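Local coordinates for protein molybdopterin molybdotransferase (Pyrococcus horikoshii, PDB 1UZ5) that probably inserts molybdate into adenylylated molybdopterin, releasing AMP, in a late step of molybdenum cofactor biosynthesis that depends on magnesium, at residues Ala184-Gly189 against Lys237-Lys242; Ile281-Pro286 against Leu308-Leu313. All coordinates share one frame; numbering follows the deposited sequence.

Overall arrangement
Both contacts belong to the probable molybdopterin-binding domain and are buried, their centres 19 Å apart with nearest atoms about 7 Å from each other. They share no secondary-structure element. Contact 1 joins strand 182-188, second in the order of the domain's mixed sheet, to the covering helix 233-246 by apolar side-chain packing, with one isoleucine tip also lying on the helix backbone. Contact 2 sets the turn that follows the short, weakly bonded strand 281-282 against helix 304-322, and there a buried asparagine amide meets proline and glycine backbone. Its turn also reaches the surface, where K285 is exposed and a sulfate ion binds to backbone and to R346.

Contact 1: residues Ala184-Gly189 against Lys237-Lys242; sequences AVISTG and KALIEK
I186 packs against L239 and I240 in the hydrophobic layer between an inner strand of the sheet and a covering helix, part of the α/β fold of the probable molybdopterin-binding domain. Strand 222-229, helix 233-246 and the parallel strand 249-253 form a beta-alpha-beta crossover that spans strand 182-188, which runs parallel to both strands and lies between them, so the helix covers the middle strand as well. The nearest CA atoms, those of I186 and L239, are 7.7 Å apart, and the two side chains fill the space by passing alongside each other.

From its CB, which points toward the helix, I186 divides in two. The branch methyl CG2 meets the end of the leucine, 3.7 Å from L239 CD2. The other branch begins with CG1, 3.9 Å from L239 CG, placed anti to the carbonyl carbon by a chi1 of -67°. A nearly extended second torsion (chi2 166°) then carries CD1 onward to the helix backbone, past the leucine side chain, which slides by in the opposite direction. An alanine here would lose both branches and would probably open a gap beside L239 and I240, leaving the leucine end freer to turn.

Beyond these residues, M226 of the neighbouring strand and A243 of the same helix also touch I186, while I240 reaches on to V267 and L271 of helix 263-271. At its tip, I186 CD1 rests 3.7 Å from L239 O, 3.9 Å from I240 CA and 4.1 Å from I240 CG1.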
# COMPACT_ATOMS: atom_id res chain seq x y z
N ALA A 184 -1.52 -15.54 13.65
CA ALA A 184 -0.97 -16.04 14.91
C ALA A 184 0.38 -16.67 14.57
O ALA A 184 0.46 -17.57 13.72
CB ALA A 184 -1.90 -17.07 15.53
N VAL A 185 1.43 -16.20 15.24
CA VAL A 185 2.79 -16.69 14.99
C VAL A 185 3.36 -17.49 16.15
O VAL A 185 3.26 -17.08 17.31
CB VAL A 185 3.74 -15.53 14.69
CG1 VAL A 185 5.16 -16.05 14.48
CG2 VAL A 185 3.25 -14.77 13.45
N ILE A 186 3.97 -18.63 15.82
CA ILE A 186 4.57 -19.52 16.81
C ILE A 186 6.03 -19.86 16.44
O ILE A 186 6.34 -20.09 15.28
CB ILE A 186 3.79 -20.85 16.91
CG1 ILE A 186 2.39 -20.59 17.48
CG2 ILE A 186 4.56 -21.86 17.77
CD1 ILE A 186 1.43 -21.77 17.32
N SER A 187 6.90 -19.88 17.45
CA SER A 187 8.30 -20.27 17.24
C SER A 187 8.51 -21.61 17.95
O SER A 187 8.14 -21.76 19.12
CB SER A 187 9.26 -19.22 17.84
OG SER A 187 9.27 -18.04 17.05
N THR A 188 9.07 -22.59 17.25
CA THR A 188 9.28 -23.91 17.86
C THR A 188 10.75 -24.31 17.95
O THR A 188 11.52 -24.13 17.00
CB THR A 188 8.53 -25.01 17.08
OG1 THR A 188 9.07 -25.12 15.76
CG2 THR A 188 7.05 -24.69 16.99
N GLY A 189 11.13 -24.86 19.09
CA GLY A 189 12.50 -25.29 19.30
C GLY A 189 12.82 -25.37 20.78
O GLY A 189 12.50 -24.46 21.54
N LYS A 237 0.83 -28.83 20.24
CA LYS A 237 -0.61 -28.95 20.00
C LYS A 237 -1.40 -27.90 20.76
O LYS A 237 -2.33 -27.30 20.22
CB LYS A 237 -1.11 -30.34 20.39
CG LYS A 237 -2.54 -30.61 19.92
CD LYS A 237 -3.08 -31.95 20.41
CE LYS A 237 -3.34 -31.94 21.91
NZ LYS A 237 -4.00 -33.19 22.37
N ALA A 238 -1.04 -27.68 22.02
CA ALA A 238 -1.73 -26.70 22.86
C ALA A 238 -1.61 -25.28 22.31
O ALA A 238 -2.58 -24.52 22.33
CB ALA A 238 -1.17 -26.75 24.27
N LEU A 239 -0.42 -24.93 21.83
CA LEU A 239 -0.19 -23.59 21.30
C LEU A 239 -0.86 -23.40 19.95
O LEU A 239 -1.41 -22.33 19.68
CB LEU A 239 1.32 -23.32 21.20
CG LEU A 239 1.74 -21.85 21.16
CD1 LEU A 239 1.07 -21.09 22.30
CD2 LEU A 239 3.26 -21.76 21.28
N ILE A 240 -0.81 -24.42 19.10
CA ILE A 240 -1.45 -24.33 17.79
C ILE A 240 -2.96 -24.15 17.98
O ILE A 240 -3.60 -23.41 17.23
CB ILE A 240 -1.19 -25.58 16.94
CG1 ILE A 240 0.28 -25.60 16.50
CG2 ILE A 240 -2.10 -25.59 15.72
CD1 ILE A 240 0.64 -26.78 15.61
N GLU A 241 -3.52 -24.83 18.97
CA GLU A 241 -4.94 -24.72 19.24
C GLU A 241 -5.32 -23.29 19.62
O GLU A 241 -6.35 -22.79 19.19
CB GLU A 241 -5.35 -25.68 20.36
CG GLU A 241 -5.61 -27.10 19.88
CD GLU A 241 -5.87 -28.06 21.03
OE1 GLU A 241 -6.69 -27.72 21.91
OE2 GLU A 241 -5.26 -29.15 21.04
N LYS A 242 -4.48 -22.65 20.43
CA LYS A 242 -4.73 -21.27 20.84
C LYS A 242 -4.55 -20.34 19.65
O LYS A 242 -5.33 -19.40 19.46
CB LYS A 242 -3.78 -20.86 21.96
CG LYS A 242 -3.95 -21.67 23.24
CD LYS A 242 -3.05 -21.15 24.36
CE LYS A 242 -3.25 -21.96 25.63
NZ LYS A 242 -2.45 -21.43 26.77

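Contact 2: residues Ile281-Pro286 against Leu308-Leu313; sequences IQPGKP and LTNFTL. With SO4 (sulfate ion), chain E.
I281 opens the approach to N310: its CB points toward helix 304-322, and CD1 comes near the asparagine amide. Q282 turns its CB away from the helix; its chain, bent at chi2 (56°), brings the amide end next to a bound sulfate, probably from the crystallisation liquor. P283 follows through a cis peptide bond. Its ring and the N310 side chain pass in opposite directions, and the amide end lies close to the proline carbonyl.

The CA atoms come nearest at G284, 6.4 Å from CA of N310. The asparagine amide lies directly against the glycine CA, where a side chain would collide with it; at this backbone phi of 101° a CB would also jam against the carbonyl O of P283. The backbone turns outward at K285, whose N donates a hydrogen bond of 3.0 Å to sulfate O4, with an N-H...O angle of 155°. R346 also binds this anion, consistent with a site able to take an anionic group, and P286 CD lies 3.2 Å from sulfate O2.

Around this join, the short, weakly bonded strand 281-282 pairs in parallel with strand 347-354, whose F349 touches I281, T309 and L313. F378 of strand 377-381 packs on T309, T312 and L313, while F311 packs on L212, A215 and I216 of helix 208-219, so helix 304-322 lies between that helix and the neighbouring sheet.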
# COMPACT_ATOMS: atom_id res chain seq x y z
N ILE A 281 11.78 -27.52 -3.46
CA ILE A 281 12.56 -26.29 -3.54
C ILE A 281 13.64 -26.25 -2.46
O ILE A 281 13.64 -27.07 -1.54
CB ILE A 281 11.67 -25.04 -3.36
CG1 ILE A 281 10.95 -25.11 -2.00
CG2 ILE A 281 10.67 -24.94 -4.50
CD1 ILE A 281 10.10 -23.89 -1.69
N GLN A 282 14.56 -25.30 -2.60
CA GLN A 282 15.65 -25.12 -1.66
C GLN A 282 15.81 -23.63 -1.36
O GLN A 282 16.12 -22.84 -2.26
CB GLN A 282 16.95 -25.68 -2.24
CG GLN A 282 18.23 -25.02 -1.73
CD GLN A 282 18.34 -25.05 -0.21
OE1 GLN A 282 18.37 -26.12 0.39
NE2 GLN A 282 18.39 -23.87 0.40
N PRO A 283 15.61 -23.22 -0.10
CA PRO A 283 15.25 -24.04 1.05
C PRO A 283 13.73 -24.19 1.17
O PRO A 283 12.99 -23.70 0.32
CB PRO A 283 15.82 -23.26 2.22
CG PRO A 283 15.50 -21.85 1.81
CD PRO A 283 15.89 -21.83 0.33
N GLY A 284 13.29 -24.85 2.23
CA GLY A 284 11.86 -25.03 2.43
C GLY A 284 11.37 -26.41 2.03
O GLY A 284 10.16 -26.63 1.90
N LYS A 285 12.30 -27.33 1.82
CA LYS A 285 11.96 -28.69 1.44
C LYS A 285 10.88 -29.27 2.36
O LYS A 285 9.89 -29.81 1.89
CB LYS A 285 13.21 -29.57 1.48
CG LYS A 285 12.95 -31.05 1.23
CD LYS A 285 14.23 -31.86 1.39
CE LYS A 285 13.99 -33.34 1.19
NZ LYS A 285 15.23 -34.14 1.38
N PRO A 286 11.06 -29.15 3.69
CA PRO A 286 10.09 -29.67 4.65
C PRO A 286 8.87 -28.78 4.95
O PRO A 286 8.04 -29.13 5.79
CB PRO A 286 10.94 -29.90 5.89
CG PRO A 286 11.84 -28.71 5.86
CD PRO A 286 12.26 -28.65 4.40
N LEU A 308 12.23 -16.41 5.96
CA LEU A 308 11.89 -15.18 5.25
C LEU A 308 11.54 -15.48 3.80
O LEU A 308 10.55 -14.96 3.27
CB LEU A 308 13.07 -14.21 5.32
CG LEU A 308 12.92 -12.84 4.67
CD1 LEU A 308 11.67 -12.15 5.18
CD2 LEU A 308 14.16 -12.01 4.96
N THR A 309 12.35 -16.31 3.16
CA THR A 309 12.12 -16.68 1.77
C THR A 309 10.80 -17.42 1.60
O THR A 309 10.00 -17.07 0.73
CB THR A 309 13.26 -17.56 1.23
OG1 THR A 309 14.43 -16.76 1.07
CG2 THR A 309 12.88 -18.18 -0.11
N ASN A 310 10.56 -18.43 2.43
CA ASN A 310 9.32 -19.19 2.33
C ASN A 310 8.10 -18.35 2.71
O ASN A 310 7.01 -18.54 2.18
CB ASN A 310 9.39 -20.44 3.20
CG ASN A 310 10.23 -21.54 2.57
OD1 ASN A 310 11.37 -21.31 2.16
ND2 ASN A 310 9.68 -22.73 2.49
N PHE A 311 8.29 -17.43 3.65
CA PHE A 311 7.22 -16.54 4.09
C PHE A 311 6.75 -15.73 2.88
O PHE A 311 5.57 -15.66 2.57
CB PHE A 311 7.73 -15.60 5.18
CG PHE A 311 6.81 -14.45 5.49
CD1 PHE A 311 5.62 -14.65 6.17
CD2 PHE A 311 7.16 -13.15 5.12
CE1 PHE A 311 4.79 -13.58 6.49
CE2 PHE A 311 6.33 -12.07 5.43
CZ PHE A 311 5.15 -12.29 6.12
N THR A 312 7.72 -15.14 2.19
CA THR A 312 7.47 -14.31 1.02
C THR A 312 6.79 -15.07 -0.11
O THR A 312 5.86 -14.58 -0.74
CB THR A 312 8.78 -13.71 0.51
OG1 THR A 312 9.37 -12.91 1.53
CG2 THR A 312 8.53 -12.86 -0.74
N LEU A 313 7.27 -16.29 -0.37
CA LEU A 313 6.73 -17.11 -1.44
C LEU A 313 5.35 -17.69 -1.19
O LEU A 313 4.52 -17.75 -2.10
CB LEU A 313 7.69 -18.26 -1.74
CG LEU A 313 8.98 -17.91 -2.49
CD1 LEU A 313 9.93 -19.10 -2.47
CD2 LEU A 313 8.64 -17.51 -3.91
S SO4 E . 16.12 -27.55 2.61
O1 SO4 E . 17.03 -28.74 1.99
O2 SO4 E . 15.33 -28.18 3.64
O3 SO4 E . 16.88 -26.59 3.07
O4 SO4 E . 15.27 -27.19 1.51